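Long-range contacts in sporozoite surface protein 2 (Plasmodium vivax, PDB 4HQO), which binds magnesium through its von Willebrand factor A domain and probably serves as the adhesive receptor for gliding motility on the malaria sporozoite surface: residues M43-I48 and Q85-V90; L157-I162 and K185-A190. The protein carries 4 engineered substitutions. One frame throughout, in Å; residues are numbered along the deposited sequence.

Contact 1: M43-I48 and Q85-V90; sequences MLNGLI and QALSKV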
loop_
_atom_site.group_PDB
_atom_site.type_symbol
_atom_site.label_atom_id
_atom_site.label_comp_id
_atom_site.label_asym_id
_atom_site.label_seq_id
_atom_site.Cartn_x
_atom_site.Cartn_y
_atom_site.Cartn_z
ATOM N N MET A 43 -10.924 -20.404 -1.490
ATOM C CA MET A 43 -9.989 -19.501 -2.162
ATOM C C MET A 43 -9.538 -18.396 -1.218
ATOM O O MET A 43 -8.353 -18.079 -1.133
ATOM C CB MET A 43 -10.623 -18.883 -3.412
ATOM C CG MET A 43 -9.821 -17.717 -4.025
ATOM S SD MET A 43 -8.277 -18.250 -4.796
ATOM C CE MET A 43 -8.905 -19.430 -5.996
ATOM N N LEU A 44 -10.494 -17.814 -0.505
ATOM C CA LEU A 44 -10.204 -16.738 0.433
ATOM C C LEU A 44 -9.351 -17.226 1.591
ATOM O O LEU A 44 -8.478 -16.514 2.074
ATOM C CB LEU A 44 -11.498 -16.152 0.976
ATOM C CG LEU A 44 -12.340 -15.275 0.057
ATOM C CD1 LEU A 44 -13.711 -15.081 0.679
ATOM C CD2 LEU A 44 -11.648 -13.935 -0.125
ATOM N N ASN A 45 -9.615 -18.445 2.041
ATOM C CA ASN A 45 -8.863 -19.012 3.136
ATOM C C ASN A 45 -7.399 -19.220 2.775
ATOM O O ASN A 45 -6.520 -18.804 3.520
ATOM C CB ASN A 45 -9.485 -20.332 3.596
ATOM C CG ASN A 45 -10.607 -20.124 4.585
ATOM O OD1 ASN A 45 -10.612 -19.147 5.330
ATOM N ND2 ASN A 45 -11.566 -21.045 4.605
ATOM N N GLY A 46 -7.152 -19.872 1.639
ATOM C CA GLY A 46 -5.800 -20.166 1.198
ATOM C C GLY A 46 -5.048 -18.894 0.842
ATOM O O GLY A 46 -3.863 -18.761 1.119
ATOM N N LEU A 47 -5.745 -17.946 0.232
ATOM C CA LEU A 47 -5.137 -16.674 -0.111
ATOM C C LEU A 47 -4.680 -15.945 1.145
ATOM O O LEU A 47 -3.507 -15.601 1.285
ATOM C CB LEU A 47 -6.137 -15.814 -0.876
ATOM C CG LEU A 47 -5.694 -14.493 -1.484
ATOM C CD1 LEU A 47 -4.483 -14.707 -2.367
ATOM C CD2 LEU A 47 -6.849 -13.929 -2.295
ATOM N N ILE A 48 -5.617 -15.725 2.062
ATOM C CA ILE A 48 -5.340 -14.957 3.266
ATOM C C ILE A 48 -4.350 -15.667 4.183
ATOM O O ILE A 48 -3.505 -15.030 4.807
ATOM C CB ILE A 48 -6.643 -14.596 4.004
ATOM C CG1 ILE A 48 -7.355 -13.476 3.244
ATOM C CG2 ILE A 48 -6.359 -14.189 5.447
ATOM C CD1 ILE A 48 -8.825 -13.273 3.621
ATOM N N GLN A 85 -7.623 -13.006 12.725
ATOM C CA GLN A 85 -8.825 -12.179 12.746
ATOM C C GLN A 85 -9.432 -11.999 11.347
ATOM O O GLN A 85 -10.659 -11.999 11.186
ATOM C CB GLN A 85 -8.520 -10.836 13.399
ATOM C CG GLN A 85 -8.212 -10.953 14.892
ATOM C CD GLN A 85 -8.103 -9.592 15.567
ATOM O OE1 GLN A 85 -9.022 -8.775 15.496
ATOM N NE2 GLN A 85 -6.973 -9.342 16.225
ATOM N N ALA A 86 -8.581 -11.879 10.332
ATOM C CA ALA A 86 -9.066 -11.812 8.962
ATOM C C ALA A 86 -9.744 -13.133 8.590
ATOM O O ALA A 86 -10.782 -13.147 7.933
ATOM C CB ALA A 86 -7.917 -11.501 8.012
ATOM N N LEU A 87 -9.143 -14.241 9.010
ATOM C CA LEU A 87 -9.711 -15.554 8.744
ATOM C C LEU A 87 -11.068 -15.740 9.419
ATOM O O LEU A 87 -11.944 -16.379 8.850
ATOM C CB LEU A 87 -8.738 -16.681 9.141
ATOM C CG LEU A 87 -7.533 -16.795 8.184
ATOM C CD1 LEU A 87 -6.490 -17.751 8.710
ATOM C CD2 LEU A 87 -7.983 -17.203 6.768
ATOM N N SER A 88 -11.247 -15.183 10.620
ATOM C CA SER A 88 -12.557 -15.249 11.287
ATOM C C SER A 88 -13.618 -14.531 10.458
ATOM O O SER A 88 -14.774 -14.940 10.439
ATOM C CB SER A 88 -12.522 -14.648 12.697
ATOM O OG SER A 88 -11.616 -15.344 13.530
ATOM N N LYS A 89 -13.221 -13.465 9.765
ATOM C CA LYS A 89 -14.173 -12.741 8.922
ATOM C C LYS A 89 -14.621 -13.640 7.772
ATOM O O LYS A 89 -15.795 -13.680 7.424
ATOM C CB LYS A 89 -13.580 -11.418 8.417
ATOM C CG LYS A 89 -14.520 -10.596 7.506
ATOM C CD LYS A 89 -15.837 -10.291 8.199
ATOM C CE LYS A 89 -15.635 -9.454 9.445
ATOM N NZ LYS A 89 -16.908 -9.245 10.175
ATOM N N VAL A 90 -13.678 -14.380 7.196
ATOM C CA VAL A 90 -14.004 -15.346 6.155
ATOM C C VAL A 90 -14.981 -16.401 6.689
ATOM O O VAL A 90 -15.939 -16.778 6.011
ATOM C CB VAL A 90 -12.738 -16.051 5.632
ATOM C CG1 VAL A 90 -13.101 -17.116 4.584
ATOM C CG2 VAL A 90 -11.750 -15.026 5.062
HETATM O O HOH W 1 -11.684 -19.154 7.665
#
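Helices 33-49 and 83-96 run almost exactly antiparallel through residues 43-48 and 85-90, the two short axes 174° apart and 9.9 Å from each other at their closest. They are neighbours in one of the helical layers of the von Willebrand factor A domain, whose central sheet is flanked by helices, and their seam is made of aliphatic side chains with one polar residue at its partly exposed margin. Ile48 and Val90 carry most of the packing. The chi1 of Ile48, -75°, sets CG1 anti to the carbonyl carbon and leaves CG2 anti to the backbone N, so the two branches fork onto different partners. CD1 meets Val90 CG2 tip to tip at 3.7 Å, while CG2 touches both Leu87 and the methyl of Ala86. The small Ala86 suits this place because its CB makes contact with Ile48 CG2, at 4.0 Å, without pushing the helices apart. Leu87 slides past Ile48 in the opposite direction, bringing CD2 within 3.7 Å of Ile48 CG2. Leu44 adds its CB, which touches Val90 CG1, and its side chain also packs on Leu23 and Val25 of strand 19-26, tying the seam to the sheet. Asn45 crosses Leu87 and Val90 obliquely, with OD1 3.3 Å from Val90 CG1. An amide suits this margin, for its oxygen, though set against methyls, accepts from a water: one water donates to Asn45 OD1 at 2.6 Å and to Leu87 O at 3.0 Å, bridging side chain and opposing backbone.

Contact 2: L157-I162 and K185-A190; sequences LAVIGI and KFYSYA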
loop_
_atom_site.group_PDB
_atom_site.type_symbol
_atom_site.label_atom_id
_atom_site.label_comp_id
_atom_site.label_asym_id
_atom_site.label_seq_id
_atom_site.Cartn_x
_atom_site.Cartn_y
_atom_site.Cartn_z
ATOM N N LEU A 157 -3.206 -4.496 -10.150
ATOM C CA LEU A 157 -4.486 -5.206 -10.138
ATOM C C LEU A 157 -4.332 -6.657 -10.556
ATOM O O LEU A 157 -3.850 -6.958 -11.650
ATOM C CB LEU A 157 -5.516 -4.527 -11.055
ATOM C CG LEU A 157 -6.826 -5.312 -11.256
ATOM C CD1 LEU A 157 -7.660 -5.346 -9.979
ATOM C CD2 LEU A 157 -7.666 -4.766 -12.425
ATOM N N ALA A 158 -4.743 -7.560 -9.675
ATOM C CA ALA A 158 -4.755 -8.970 -10.011
ATOM C C ALA A 158 -6.202 -9.425 -9.985
ATOM O O ALA A 158 -6.969 -9.042 -9.092
ATOM C CB ALA A 158 -3.910 -9.772 -9.022
ATOM N N VAL A 159 -6.586 -10.219 -10.978
ATOM C CA VAL A 159 -7.953 -10.725 -11.038
ATOM C C VAL A 159 -7.975 -12.228 -10.783
ATOM O O VAL A 159 -7.191 -12.975 -11.376
ATOM C CB VAL A 159 -8.637 -10.403 -12.395
ATOM C CG1 VAL A 159 -10.104 -10.846 -12.376
ATOM C CG2 VAL A 159 -8.538 -8.907 -12.700
ATOM N N ILE A 160 -8.861 -12.661 -9.887
ATOM C CA ILE A 160 -9.063 -14.089 -9.621
ATOM C C ILE A 160 -10.470 -14.480 -10.054
ATOM O O ILE A 160 -11.456 -13.914 -9.583
ATOM C CB ILE A 160 -8.901 -14.427 -8.128
ATOM C CG1 ILE A 160 -7.560 -13.912 -7.606
ATOM C CG2 ILE A 160 -9.007 -15.947 -7.903
ATOM C CD1 ILE A 160 -6.388 -14.495 -8.313
ATOM N N GLY A 161 -10.567 -15.429 -10.968
ATOM C CA GLY A 161 -11.870 -15.854 -11.446
ATOM C C GLY A 161 -12.567 -16.773 -10.460
ATOM O O GLY A 161 -12.002 -17.780 -10.046
ATOM N N ILE A 162 -13.780 -16.409 -10.057
ATOM C CA ILE A 162 -14.620 -17.280 -9.237
ATOM C C ILE A 162 -16.018 -17.322 -9.831
ATOM O O ILE A 162 -16.360 -16.506 -10.685
ATOM C CB ILE A 162 -14.749 -16.778 -7.779
ATOM C CG1 ILE A 162 -15.256 -15.332 -7.752
ATOM C CG2 ILE A 162 -13.430 -16.935 -7.023
ATOM C CD1 ILE A 162 -15.810 -14.895 -6.387
ATOM N N LYS A 185 0.095 -12.538 -16.461
ATOM C CA LYS A 185 0.558 -12.456 -15.083
ATOM C C LYS A 185 -0.448 -11.764 -14.172
ATOM O O LYS A 185 -0.165 -11.531 -12.995
ATOM C CB LYS A 185 1.894 -11.707 -15.018
ATOM C CG LYS A 185 3.002 -12.305 -15.881
ATOM C CD LYS A 185 3.193 -13.791 -15.590
ATOM C CE LYS A 185 4.323 -14.398 -16.417
ATOM N NZ LYS A 185 5.664 -13.879 -16.020
ATOM N N PHE A 186 -1.617 -11.428 -14.704
ATOM C CA PHE A 186 -2.570 -10.618 -13.943
ATOM C C PHE A 186 -3.904 -11.310 -13.685
ATOM O O PHE A 186 -4.783 -10.755 -13.026
ATOM C CB PHE A 186 -2.789 -9.271 -14.646
ATOM C CG PHE A 186 -1.523 -8.503 -14.861
ATOM C CD1 PHE A 186 -0.916 -7.843 -13.808
ATOM C CD2 PHE A 186 -0.923 -8.465 -16.103
ATOM C CE1 PHE A 186 0.259 -7.150 -13.995
ATOM C CE2 PHE A 186 0.251 -7.773 -16.294
ATOM C CZ PHE A 186 0.842 -7.115 -15.241
ATOM N N TYR A 187 -4.054 -12.518 -14.213
ATOM C CA TYR A 187 -5.307 -13.245 -14.087
ATOM C C TYR A 187 -5.048 -14.712 -13.779
ATOM O O TYR A 187 -4.207 -15.356 -14.416
ATOM C CB TYR A 187 -6.116 -13.122 -15.381
ATOM C CG TYR A 187 -7.461 -13.834 -15.373
ATOM C CD1 TYR A 187 -8.341 -13.680 -14.317
ATOM C CD2 TYR A 187 -7.853 -14.633 -16.437
ATOM C CE1 TYR A 187 -9.570 -14.311 -14.308
ATOM C CE2 TYR A 187 -9.085 -15.272 -16.438
ATOM C CZ TYR A 187 -9.938 -15.103 -15.369
ATOM O OH TYR A 187 -11.164 -15.721 -15.354
ATOM N N SER A 188 -5.781 -15.236 -12.803
ATOM C CA SER A 188 -5.739 -16.660 -12.483
ATOM C C SER A 188 -7.162 -17.160 -12.265
ATOM O O SER A 188 -7.978 -16.475 -11.654
ATOM C CB SER A 188 -4.915 -16.889 -11.216
ATOM O OG SER A 188 -4.845 -18.270 -10.891
ATOM N N TYR A 189 -7.469 -18.350 -12.768
ATOM C CA TYR A 189 -8.789 -18.927 -12.535
ATOM C C TYR A 189 -8.746 -20.403 -12.132
ATOM O O TYR A 189 -9.692 -21.149 -12.372
ATOM C CB TYR A 189 -9.718 -18.703 -13.735
ATOM C CG TYR A 189 -9.319 -19.421 -15.000
ATOM C CD1 TYR A 189 -8.275 -18.953 -15.788
ATOM C CD2 TYR A 189 -10.001 -20.556 -15.423
ATOM C CE1 TYR A 189 -7.912 -19.605 -16.956
ATOM C CE2 TYR A 189 -9.649 -21.213 -16.589
ATOM C CZ TYR A 189 -8.603 -20.733 -17.352
ATOM O OH TYR A 189 -8.248 -21.384 -18.514
ATOM N N ALA A 190 -7.646 -20.811 -11.507
ATOM C CA ALA A 190 -7.522 -22.159 -10.958
ATOM C C ALA A 190 -7.807 -22.161 -9.452
ATOM O O ALA A 190 -8.775 -21.554 -8.995
ATOM C CB ALA A 190 -6.153 -22.723 -11.253
HETATM O O HOH W 2 -9.690 -19.025 -9.535
#
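Strand 187-188 lies parallel to strand 156-161 at the edge of the domain's central sheet, closing a beta-alpha-beta unit through helix 168-175. Three nearly straight bonds join the backbones: Val159 N to Phe186 O (2.8 Å, 174° at the hydrogen), Ser188 N to Val159 O (3.0 Å) and Gly161 N to Ser188 O (2.9 Å). Packing is tightest beside Tyr187. With CG anti to the backbone N, its ring presents an edge to Val159 O, CD1 at 3.2 Å, and Val159 CB rests on the same CD1. Farther along, CE1 and OH pass close to Gly161, which lacks the CB that would crowd the hydroxyl; that OH is hydrogen-bonded to His168 and Asn171. On the sheet's other face, Ile160 CD1 meets Ser188 CB at 4.0 Å, and the small Ser188 packs on Glu194 and Leu198 of helix 192-203. The ends are looser. Phe186, partly exposed, lays CD1 near Leu157 O, and the poorly ordered Tyr189 leads away toward His168, whose ring it meets. At the Tyr189 end a water donates to both Gly161 O and Ala190 O. Main-chain bonding thus sets the register, while the Tyr187 hydroxyl ties the edge strand to its crossover helix.

In the fold
Contacts 1 and 2 belong to one von Willebrand factor A domain, their centres about 17 Å apart. Contact 1 joins helix to helix in one layer flanking the sheet, whereas contact 2 builds the sheet's edge, and the chain completes the first before opening the second. Met43 links them: taking no part in contact 1's seam, it sets SD 3.9 Å from Ile160 CG2 and CE 3.7 Å from Ala190 O, so helix 33-49 packs on the face of the sheet that carries Ile160. Contact 2 lies some way from the metal site of Ser28, Ser30 and Thr103, Gly161 being about 12 Å from the bound magnesium ion; contact 1 is plain packing away from the annotated sites.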